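Local coordinates for protein Isomerase/lactonizing enzyme (Agrobacterium fabrum str. C58, PDB 2NQL) that is probably a metal-dependent member of the enolase superfamily, pairing a mandelate racemase/muconate lactonizing enzyme-type capping domain with a metal-binding TIM-type barrel, at residues T63-P75 / I313-A325. Residues are numbered along the deposited sequence; the frame is centred on the assembly and turned at random.
Sequences TVGWGETYGIVAP and IPHATVGAGIFLA. With GOL (glycerol), chain K.
Glu-68 reaches from the strand 64-70 into the first turn of the helix that begins at Ile-322, and its carboxylate makes the polar heart of the contact. Glu-68 OE2 accepts a hydrogen bond from Ala-320 N at 2.7 Å through its syn lone pair, nearly straight at 169°; Glu-68 OE1 turns its anti lone pair to Phe-323 N, 3.0 Å off, and takes a weak, bent bond from Ile-322 N. Water 1 donates to OE1 and accepts from Gly-321 N and Leu-324 N, while Ser-52 holds OE2 from the neighbouring strand. With CG anti to the backbone N (chi1 -168°) and the chain extended, the carboxylate reaches this cluster of amide N-H groups.

Van der Waals contacts flank it. The Phe-323 ring, 39° from the carboxylate plane, brings CD2 to 3.5 Å from Glu-68 CG. The Ile-322 CG2 methyl rests on the strand backbone, 3.6 Å from Gly-67 C, and meets Trp-66 CB.

Toward the sodium end, Tyr-70 OH lies 3.4 Å from Thr-317 CG2 and donates to O2 of a glycerol, probably from the crystallisation liquor; His-315 NE2 makes a bent bond to glycerol O1. ND1 of that histidine is hydrogen-bonded to Glu-289.

Here the capping domain closes over the barrel beside the Glu-240/Glu-266 sodium site, the domain interface where enolase-superfamily proteins have their active site.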
ATOM      1  N   THR A  63      24.942  14.665  14.952  1.00 19.89           N
ATOM      2  CA  THR A  63      25.121  13.355  14.301  1.00 22.31           C
ATOM      3  C   THR A  63      24.232  13.291  13.066  1.00 24.36           C
ATOM      4  O   THR A  63      23.035  13.546  13.153  1.00 20.92           O
ATOM      5  CB  THR A  63      24.826  12.177  15.254  1.00 22.16           C
ATOM      6  OG1 THR A  63      25.732  12.240  16.370  1.00 22.72           O
ATOM      7  CG2 THR A  63      25.026  10.822  14.567  1.00 21.85           C
ATOM      8  N   VAL A  64      24.841  12.968  11.927  1.00 21.62           N
ATOM      9  CA  VAL A  64      24.146  12.962  10.635  1.00 18.42           C
ATOM     10  C   VAL A  64      23.961  11.495  10.200  1.00 24.67           C
ATOM     11  O   VAL A  64      24.947  10.754  10.075  1.00 21.68           O
ATOM     12  CB  VAL A  64      24.964  13.755   9.606  1.00 18.09           C
ATOM     13  CG1 VAL A  64      24.312  13.702   8.215  1.00 19.37           C
ATOM     14  CG2 VAL A  64      25.149  15.187  10.067  1.00 22.91           C
ATOM     15  N   GLY A  65      22.707  11.077  10.014  1.00 18.56           N
ATOM     16  CA  GLY A  65      22.365   9.746   9.537  1.00 18.74           C
ATOM     17  C   GLY A  65      21.728   9.875   8.156  1.00 19.24           C
ATOM     18  O   GLY A  65      21.123  10.906   7.824  1.00 18.68           O
ATOM     19  N   TRP A  66      21.894   8.844   7.343  1.00 16.36           N
ATOM     20  CA  TRP A  66      21.298   8.812   6.010  1.00 16.65           C
ATOM     21  C   TRP A  66      20.423   7.585   5.813  1.00 17.44           C
ATOM     22  O   TRP A  66      20.762   6.465   6.261  1.00 16.05           O
ATOM     23  CB  TRP A  66      22.385   8.834   4.914  1.00 19.42           C
ATOM     24  CG  TRP A  66      23.035  10.190   4.726  1.00 18.87           C
ATOM     25  CD1 TRP A  66      24.160  10.667   5.360  1.00 14.66           C
ATOM     26  CD2 TRP A  66      22.632  11.209   3.807  1.00 17.69           C
ATOM     27  NE1 TRP A  66      24.465  11.916   4.896  1.00 19.92           N
ATOM     28  CE2 TRP A  66      23.540  12.283   3.954  1.00 20.53           C
ATOM     29  CE3 TRP A  66      21.568  11.335   2.888  1.00 13.47           C
ATOM     30  CZ2 TRP A  66      23.447  13.454   3.189  1.00 19.41           C
ATOM     31  CZ3 TRP A  66      21.472  12.514   2.131  1.00 15.80           C
ATOM     32  CH2 TRP A  66      22.397  13.548   2.288  1.00 16.95           C
ATOM     33  N   GLY A  67      19.294   7.790   5.126  1.00 16.13           N
ATOM     34  CA  GLY A  67      18.448   6.691   4.715  1.00 13.65           C
ATOM     35  C   GLY A  67      18.087   6.873   3.246  1.00 11.94           C
ATOM     36  O   GLY A  67      18.372   7.917   2.657  1.00 14.73           O
ATOM     37  N   GLU A  68      17.428   5.869   2.677  1.00 14.23           N
ATOM     38  CA  GLU A  68      17.089   5.892   1.251  1.00 15.91           C
ATOM     39  C   GLU A  68      15.923   4.949   0.983  1.00 13.96           C
ATOM     40  O   GLU A  68      15.761   3.941   1.671  1.00 15.80           O
ATOM     41  CB  GLU A  68      18.327   5.472   0.424  1.00 14.97           C
ATOM     42  CG  GLU A  68      18.219   5.725  -1.110  1.00 12.60           C
ATOM     43  CD  GLU A  68      19.361   5.081  -1.910  1.00 20.45           C
ATOM     44  OE1 GLU A  68      20.115   4.254  -1.348  1.00 19.20           O
ATOM     45  OE2 GLU A  68      19.457   5.372  -3.123  1.00 18.44           O
ATOM     46  N   THR A  69      15.109   5.274  -0.021  1.00 12.95           N
ATOM     47  CA  THR A  69      14.066   4.372  -0.474  1.00 15.74           C
ATOM     48  C   THR A  69      13.885   4.590  -1.981  1.00 13.87           C
ATOM     49  O   THR A  69      14.606   5.381  -2.581  1.00 15.77           O
ATOM     50  CB  THR A  69      12.720   4.613   0.309  1.00 13.69           C
ATOM     51  OG1 THR A  69      11.755   3.628  -0.051  1.00 15.64           O
ATOM     52  CG2 THR A  69      12.165   6.040   0.094  1.00 16.47           C
ATOM     53  N   TYR A  70      12.923   3.886  -2.555  1.00 11.98           N
ATOM     54  CA  TYR A  70      12.593   3.994  -3.967  1.00 14.86           C
ATOM     55  C   TYR A  70      12.218   5.417  -4.299  1.00 19.42           C
ATOM     56  O   TYR A  70      11.509   6.090  -3.550  1.00 16.15           O
ATOM     57  CB  TYR A  70      11.435   3.069  -4.317  1.00 17.06           C
ATOM     58  CG  TYR A  70      11.874   1.660  -4.650  1.00 15.22           C
ATOM     59  CD1 TYR A  70      12.544   0.868  -3.707  1.00 18.20           C
ATOM     60  CD2 TYR A  70      11.633   1.118  -5.919  1.00 19.43           C
ATOM     61  CE1 TYR A  70      12.951  -0.440  -4.022  1.00 18.83           C
ATOM     62  CE2 TYR A  70      12.032  -0.195  -6.234  1.00 16.73           C
ATOM     63  CZ  TYR A  70      12.691  -0.954  -5.278  1.00 20.37           C
ATOM     64  OH  TYR A  70      13.077  -2.252  -5.567  1.00 21.29           O
ATOM     65  N   GLY A  71      12.737   5.879  -5.421  1.00 15.28           N
ATOM     66  CA  GLY A  71      12.341   7.159  -5.968  1.00 15.59           C
ATOM     67  C   GLY A  71      12.150   7.126  -7.468  1.00 15.44           C
ATOM     68  O   GLY A  71      11.969   8.181  -8.053  1.00 15.49           O
ATOM     69  N   ILE A  72      12.164   5.942  -8.085  1.00 15.78           N
ATOM     70  CA  ILE A  72      11.985   5.857  -9.547  1.00 17.96           C
ATOM     71  C   ILE A  72      10.676   6.453 -10.073  1.00 21.23           C
ATOM     72  O   ILE A  72      10.639   7.069 -11.153  1.00 17.95           O
ATOM     73  CB  ILE A  72      12.188   4.437 -10.130  1.00 19.01           C
ATOM     74  CG1 ILE A  72      11.428   3.370  -9.327  1.00 19.93           C
ATOM     75  CG2 ILE A  72      13.697   4.119 -10.255  1.00 21.27           C
ATOM     76  CD1 ILE A  72      11.165   2.114 -10.133  1.00 23.07           C
ATOM     77  N   VAL A  73       9.604   6.286  -9.292  1.00 16.64           N
ATOM     78  CA  VAL A  73       8.277   6.706  -9.737  1.00 16.74           C
ATOM     79  C   VAL A  73       7.661   7.638  -8.688  1.00 16.94           C
ATOM     80  O   VAL A  73       7.556   7.265  -7.514  1.00 18.59           O
ATOM     81  CB  VAL A  73       7.370   5.496 -10.007  1.00 21.20           C
ATOM     82  CG1 VAL A  73       5.985   5.961 -10.507  1.00 19.64           C
ATOM     83  CG2 VAL A  73       8.002   4.547 -11.054  1.00 20.62           C
ATOM     84  N   ALA A  74       7.290   8.837  -9.126  1.00 16.59           N
ATOM     85  CA  ALA A  74       6.601   9.827  -8.272  1.00 15.25           C
ATOM     86  C   ALA A  74       7.266   9.949  -6.875  1.00 21.37           C
ATOM     87  O   ALA A  74       6.630   9.654  -5.844  1.00 19.08           O
ATOM     88  CB  ALA A  74       5.124   9.444  -8.165  1.00 15.38           C
ATOM     89  N   PRO A  75       8.551  10.377  -6.835  1.00 15.98           N
ATOM     90  CA  PRO A  75       9.258  10.527  -5.566  1.00 18.44           C
ATOM     91  C   PRO A  75       8.612  11.603  -4.673  1.00 15.43           C
ATOM     92  O   PRO A  75       8.846  11.601  -3.476  1.00 15.54           O
ATOM     93  CB  PRO A  75      10.652  10.995  -6.003  1.00 17.98           C
ATOM     94  CG  PRO A  75      10.444  11.644  -7.324  1.00 19.84           C
ATOM     95  CD  PRO A  75       9.412  10.764  -7.969  1.00 15.84           C
ATOM     96  N   ILE A 313      17.537 -14.694   0.816  1.00 18.76           N
ATOM     97  CA  ILE A 313      18.440 -14.215  -0.242  1.00 18.29           C
ATOM     98  C   ILE A 313      17.913 -12.859  -0.742  1.00 16.16           C
ATOM     99  O   ILE A 313      17.082 -12.822  -1.658  1.00 20.59           O
ATOM    100  CB  ILE A 313      18.573 -15.252  -1.396  1.00 21.95           C
ATOM    101  CG1 ILE A 313      18.970 -16.639  -0.850  1.00 24.80           C
ATOM    102  CG2 ILE A 313      19.592 -14.790  -2.435  1.00 22.47           C
ATOM    103  CD1 ILE A 313      18.975 -17.730  -1.879  1.00 26.91           C
ATOM    104  N   PRO A 314      18.334 -11.758  -0.085  1.00 20.73           N
ATOM    105  CA  PRO A 314      17.797 -10.435  -0.374  1.00 20.86           C
ATOM    106  C   PRO A 314      18.011  -9.938  -1.793  1.00 22.44           C
ATOM    107  O   PRO A 314      18.979 -10.317  -2.485  1.00 21.64           O
ATOM    108  CB  PRO A 314      18.499  -9.534   0.637  1.00 20.88           C
ATOM    109  CG  PRO A 314      18.841 -10.448   1.774  1.00 20.28           C
ATOM    110  CD  PRO A 314      19.281 -11.692   1.038  1.00 22.32           C
ATOM    111  N   HIS A 315      17.062  -9.103  -2.195  1.00 21.61           N
ATOM    112  CA  HIS A 315      17.003  -8.429  -3.475  1.00 19.00           C
ATOM    113  C   HIS A 315      17.974  -7.241  -3.490  1.00 17.98           C
ATOM    114  O   HIS A 315      18.419  -6.742  -2.433  1.00 19.78           O
ATOM    115  CB  HIS A 315      15.540  -7.955  -3.604  1.00 17.99           C
ATOM    116  CG  HIS A 315      15.200  -7.251  -4.885  1.00 20.02           C
ATOM    117  ND1 HIS A 315      15.012  -5.888  -4.951  1.00 20.96           N
ATOM    118  CD2 HIS A 315      14.943  -7.723  -6.125  1.00 29.68           C
ATOM    119  CE1 HIS A 315      14.669  -5.550  -6.181  1.00 19.45           C
ATOM    120  NE2 HIS A 315      14.610  -6.648  -6.911  1.00 25.49           N
ATOM    121  N   ALA A 316      18.289  -6.786  -4.699  1.00 17.39           N
ATOM    122  CA  ALA A 316      19.030  -5.544  -4.910  1.00 19.91           C
ATOM    123  C   ALA A 316      18.498  -4.834  -6.151  1.00 17.77           C
ATOM    124  O   ALA A 316      17.914  -5.468  -7.059  1.00 21.61           O
ATOM    125  CB  ALA A 316      20.552  -5.835  -5.057  1.00 19.84           C
ATOM    126  N   THR A 317      18.709  -3.527  -6.202  1.00 19.47           N
ATOM    127  CA  THR A 317      18.046  -2.694  -7.175  1.00 19.57           C
ATOM    128  C   THR A 317      18.769  -1.371  -7.419  1.00 20.53           C
ATOM    129  O   THR A 317      19.785  -1.082  -6.790  1.00 21.38           O
ATOM    130  CB  THR A 317      16.556  -2.466  -6.779  1.00 22.71           C
ATOM    131  OG1 THR A 317      15.866  -1.897  -7.896  1.00 27.62           O
ATOM    132  CG2 THR A 317      16.429  -1.551  -5.588  1.00 18.29           C
ATOM    133  N   VAL A 318      18.238  -0.576  -8.348  1.00 20.58           N
ATOM    134  CA  VAL A 318      18.674   0.787  -8.599  1.00 21.31           C
ATOM    135  C   VAL A 318      18.610   1.595  -7.302  1.00 19.58           C
ATOM    136  O   VAL A 318      17.588   1.632  -6.625  1.00 23.66           O
ATOM    137  CB  VAL A 318      17.749   1.432  -9.674  1.00 23.01           C
ATOM    138  CG1 VAL A 318      17.878   2.955  -9.710  1.00 28.15           C
ATOM    139  CG2 VAL A 318      18.034   0.799 -11.060  1.00 22.46           C
ATOM    140  N   GLY A 319      19.721   2.229  -6.968  1.00 21.22           N
ATOM    141  CA  GLY A 319      19.788   3.081  -5.795  1.00 23.02           C
ATOM    142  C   GLY A 319      21.205   3.592  -5.661  1.00 22.25           C
ATOM    143  O   GLY A 319      22.082   3.199  -6.441  1.00 21.24           O
ATOM    144  N   ALA A 320      21.424   4.484  -4.697  1.00 18.70           N
ATOM    145  CA  ALA A 320      22.724   5.161  -4.540  1.00 22.03           C
ATOM    146  C   ALA A 320      23.719   4.287  -3.766  1.00 26.22           C
ATOM    147  O   ALA A 320      24.937   4.479  -3.861  1.00 30.42           O
ATOM    148  CB  ALA A 320      22.540   6.497  -3.833  1.00 22.68           C
ATOM    149  N   GLY A 321      23.200   3.327  -3.006  1.00 17.85           N
ATOM    150  CA  GLY A 321      24.053   2.467  -2.201  1.00 18.30           C
ATOM    151  C   GLY A 321      23.714   2.553  -0.715  1.00 16.89           C
ATOM    152  O   GLY A 321      24.209   1.751   0.062  1.00 16.78           O
ATOM    153  N   ILE A 322      22.879   3.531  -0.319  1.00 16.59           N
ATOM    154  CA  ILE A 322      22.528   3.729   1.112  1.00 15.29           C
ATOM    155  C   ILE A 322      21.623   2.591   1.637  1.00 20.87           C
ATOM    156  O   ILE A 322      21.948   1.925   2.642  1.00 15.76           O
ATOM    157  CB  ILE A 322      21.882   5.149   1.361  1.00 15.21           C
ATOM    158  CG1 ILE A 322      22.829   6.320   0.982  1.00 19.86           C
ATOM    159  CG2 ILE A 322      21.287   5.283   2.785  1.00 15.79           C
ATOM    160  CD1 ILE A 322      24.146   6.364   1.709  1.00 23.43           C
ATOM    161  N   PHE A 323      20.485   2.356   0.974  1.00 16.30           N
ATOM    162  CA  PHE A 323      19.704   1.177   1.325  1.00 16.09           C
ATOM    163  C   PHE A 323      20.364  -0.171   1.040  1.00 18.21           C
ATOM    164  O   PHE A 323      20.088  -1.138   1.731  1.00 16.58           O
ATOM    165  CB  PHE A 323      18.215   1.241   0.935  1.00 13.92           C
ATOM    166  CG  PHE A 323      17.932   1.249  -0.564  1.00 17.11           C
ATOM    167  CD1 PHE A 323      18.179   0.132  -1.368  1.00 19.67           C
ATOM    168  CD2 PHE A 323      17.313   2.351  -1.141  1.00 16.75           C
ATOM    169  CE1 PHE A 323      17.854   0.146  -2.751  1.00 21.15           C
ATOM    170  CE2 PHE A 323      16.993   2.393  -2.511  1.00 16.08           C
ATOM    171  CZ  PHE A 323      17.257   1.284  -3.314  1.00 19.70           C
ATOM    172  N   LEU A 324      21.265  -0.220   0.062  1.00 15.76           N
ATOM    173  CA  LEU A 324      22.018  -1.463  -0.122  1.00 19.01           C
ATOM    174  C   LEU A 324      22.931  -1.731   1.094  1.00 14.47           C
ATOM    175  O   LEU A 324      22.981  -2.848   1.589  1.00 16.54           O
ATOM    176  CB  LEU A 324      22.841  -1.434  -1.411  1.00 17.55           C
ATOM    177  CG  LEU A 324      23.677  -2.705  -1.638  1.00 17.22           C
ATOM    178  CD1 LEU A 324      22.805  -3.941  -1.731  1.00 19.44           C
ATOM    179  CD2 LEU A 324      24.522  -2.520  -2.906  1.00 20.04           C
ATOM    180  N   ALA A 325      23.633  -0.707   1.562  1.00 17.95           N
ATOM    181  CA  ALA A 325      24.476  -0.851   2.738  1.00 16.40           C
ATOM    182  C   ALA A 325      23.657  -1.294   3.946  1.00 23.10           C
ATOM    183  O   ALA A 325      24.066  -2.199   4.670  1.00 16.95           O
ATOM    184  CB  ALA A 325      25.207   0.418   3.035  1.00 17.03           C
TER
HETATM  185  C1  GOL K1107      13.534  -4.491  -9.376  1.00 61.55           C
HETATM  186  O1  GOL K1107      12.930  -5.754  -9.210  1.00 54.11           O
HETATM  187  C2  GOL K1107      12.483  -3.400  -9.284  1.00 38.37           C
HETATM  188  O2  GOL K1107      12.372  -3.015  -7.958  1.00 31.09           O
HETATM  189  C3  GOL K1107      13.020  -2.179  -9.967  1.00 60.41           C
HETATM  190  O3  GOL K1107      11.967  -1.252 -10.117  1.00 27.47           O
HETATM  191  O   HOH W   1      20.980   1.676  -2.277  1.00 16.29           O